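Local coordinates for oxidoreductase, short chain dehydrogenase/reductase family protein (Collinsella aerofaciens, PDB 5FYD) that reduces the 7-oxo group of 7-oxolithocholate with NADPH, yielding the bile acid ursodeoxycholate, at residues M88-C93 with V117-C122. Numbering follows the deposited sequence.
Sequences MSYVAC and VTFLKC
Tyr90 lays one face of its ring against the backbone of Phe119, a worked example of how the Rossmann fold of short-chain dehydrogenases/reductases seats a helix on its parallel sheet. The CA of Phe119 stands 3.7 Å from the ring centroid and 16° off the normal, a CH-pi contact. The phenyl group of Phe119 completes the grip in a T-shaped arrangement, its edge led by CD1 toward the tyrosine face, with centroids 5.5 Å apart and planes at 68°. At the far end of the ring, Tyr90 OH lies 3.5 Å from Thr118 CB and hydrogen-bonds to Val114 O, one turn earlier in helix 105-132. Two residues back along the strand, Met88 extends toward the next helical turn, then bends at its last torsion, and its SD lies 4.1 Å from Cys122 CB and 3.6 Å from Cys122 O. With CG swung anti to the backbone N (chi1 -159°), the Tyr90 ring reaches out from strand 85-90 to meet the helix, whose residues 117-122 run nearly antiparallel to strand residues 88-90, their axes 9.6 Å apart. A leucine in place of Tyr90 would probably leave Val114 O without its hydroxyl partner and the edge of Phe119 without an aromatic face to meet. Farther out, Asn140 OD1 accepts a bond from Tyr90 N, while Ile163 and Thr167 of helix 154-173 pack on Phe119. Phe67 binds NADP(+), and the helix is tied to that cofactor site by Thr118 OG1, which hydrogen-bonds chiefly to Phe67 O, with Asn113 O of its own helix as a second acceptor for the same proton.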
loop_
_atom_site.group_PDB
_atom_site.type_symbol
_atom_site.label_atom_id
_atom_site.label_comp_id
_atom_site.label_asym_id
_atom_site.label_seq_id
_atom_site.Cartn_x
_atom_site.Cartn_y
_atom_site.Cartn_z
ATOM N N MET A 88 12.885 -7.633 -23.336
ATOM C CA MET A 88 11.934 -8.133 -22.344
ATOM C C MET A 88 12.307 -7.603 -20.970
ATOM O O MET A 88 13.487 -7.533 -20.633
ATOM C CB MET A 88 11.909 -9.671 -22.307
ATOM C CG MET A 88 10.817 -10.277 -21.424
ATOM S SD MET A 88 11.165 -11.998 -20.926
ATOM C CE MET A 88 12.169 -11.736 -19.492
ATOM N N SER A 89 11.301 -7.223 -20.188
ATOM C CA SER A 89 11.496 -6.957 -18.756
ATOM C C SER A 89 10.417 -7.666 -17.959
ATOM O O SER A 89 9.234 -7.453 -18.228
ATOM C CB SER A 89 11.451 -5.466 -18.418
ATOM O OG SER A 89 11.579 -5.258 -17.035
ATOM N N TYR A 90 10.828 -8.462 -16.968
ATOM C CA TYR A 90 9.897 -9.028 -16.009
ATOM C C TYR A 90 9.840 -8.138 -14.773
ATOM O O TYR A 90 10.826 -8.039 -14.034
ATOM C CB TYR A 90 10.260 -10.457 -15.638
ATOM C CG TYR A 90 9.071 -11.191 -15.075
ATOM C CD1 TYR A 90 8.159 -11.774 -15.936
ATOM C CD2 TYR A 90 8.836 -11.277 -13.723
ATOM C CE1 TYR A 90 7.056 -12.446 -15.483
ATOM C CE2 TYR A 90 7.724 -11.949 -13.242
ATOM C CZ TYR A 90 6.821 -12.535 -14.134
ATOM O OH TYR A 90 5.681 -13.220 -13.705
ATOM N N VAL A 91 8.695 -7.472 -14.605
ATOM C CA VAL A 91 8.471 -6.493 -13.554
ATOM C C VAL A 91 7.461 -6.952 -12.508
ATOM O O VAL A 91 7.520 -6.509 -11.372
ATOM C CB VAL A 91 7.928 -5.157 -14.144
ATOM C CG1 VAL A 91 7.844 -4.082 -13.055
ATOM C CG2 VAL A 91 8.780 -4.697 -15.297
ATOM N N ALA A 92 6.547 -7.838 -12.866
ATOM C CA ALA A 92 5.460 -8.193 -11.967
ATOM C C ALA A 92 5.978 -8.871 -10.723
ATOM O O ALA A 92 6.971 -9.595 -10.779
ATOM C CB ALA A 92 4.500 -9.124 -12.654
ATOM N N CYS A 93 5.301 -8.647 -9.604
ATOM C CA CYS A 93 5.637 -9.330 -8.371
ATOM C C CYS A 93 4.414 -9.420 -7.486
ATOM O O CYS A 93 3.556 -8.527 -7.491
ATOM C CB CYS A 93 6.762 -8.601 -7.634
ATOM S SG CYS A 93 6.199 -7.116 -6.785
ATOM N N VAL A 117 7.523 -19.182 -11.672
ATOM C CA VAL A 117 7.127 -19.970 -12.834
ATOM C C VAL A 117 6.853 -19.139 -14.089
ATOM O O VAL A 117 7.449 -19.403 -15.155
ATOM C CB VAL A 117 5.941 -20.900 -12.522
ATOM C CG1 VAL A 117 5.475 -21.645 -13.769
ATOM C CG2 VAL A 117 6.303 -21.851 -11.379
ATOM N N THR A 118 5.931 -18.179 -14.000
ATOM C CA THR A 118 5.679 -17.284 -15.126
ATOM C C THR A 118 6.932 -16.518 -15.489
ATOM O O THR A 118 7.247 -16.379 -16.655
ATOM C CB THR A 118 4.525 -16.312 -14.861
ATOM O OG1 THR A 118 3.345 -17.065 -14.516
ATOM C CG2 THR A 118 4.254 -15.441 -16.095
ATOM N N PHE A 119 7.656 -16.060 -14.473
ATOM C CA PHE A 119 8.965 -15.440 -14.667
ATOM C C PHE A 119 9.876 -16.301 -15.545
ATOM O O PHE A 119 10.339 -15.836 -16.595
ATOM C CB PHE A 119 9.654 -15.176 -13.335
ATOM C CG PHE A 119 11.123 -14.962 -13.473
ATOM C CD1 PHE A 119 11.612 -13.833 -14.140
ATOM C CD2 PHE A 119 12.029 -15.897 -13.010
ATOM C CE1 PHE A 119 12.962 -13.635 -14.287
ATOM C CE2 PHE A 119 13.394 -15.692 -13.159
ATOM C CZ PHE A 119 13.865 -14.561 -13.808
ATOM N N LEU A 120 10.119 -17.539 -15.119
ATOM C CA LEU A 120 11.071 -18.379 -15.833
ATOM C C LEU A 120 10.564 -18.805 -17.218
ATOM O O LEU A 120 11.360 -18.900 -18.131
ATOM C CB LEU A 120 11.488 -19.601 -15.019
ATOM C CG LEU A 120 12.782 -20.255 -15.544
ATOM C CD1 LEU A 120 14.017 -19.354 -15.446
ATOM C CD2 LEU A 120 13.053 -21.551 -14.794
ATOM N N LYS A 121 9.269 -19.085 -17.357
ATOM C CA LYS A 121 8.708 -19.414 -18.667
ATOM C C LYS A 121 8.995 -18.288 -19.648
ATOM O O LYS A 121 9.462 -18.533 -20.766
ATOM C CB LYS A 121 7.191 -19.657 -18.580
ATOM C CG LYS A 121 6.819 -21.000 -17.968
ATOM C CD LYS A 121 5.310 -21.192 -17.991
ATOM C CE LYS A 121 4.937 -22.635 -17.702
ATOM N NZ LYS A 121 3.468 -22.801 -17.922
ATOM N N CYS A 122 8.733 -17.056 -19.210
ATOM C CA CYS A 122 8.953 -15.903 -20.066
ATOM C C CYS A 122 10.429 -15.736 -20.348
ATOM O O CYS A 122 10.818 -15.545 -21.497
ATOM C CB CYS A 122 8.360 -14.640 -19.451
ATOM S SG CYS A 122 6.562 -14.628 -19.471
#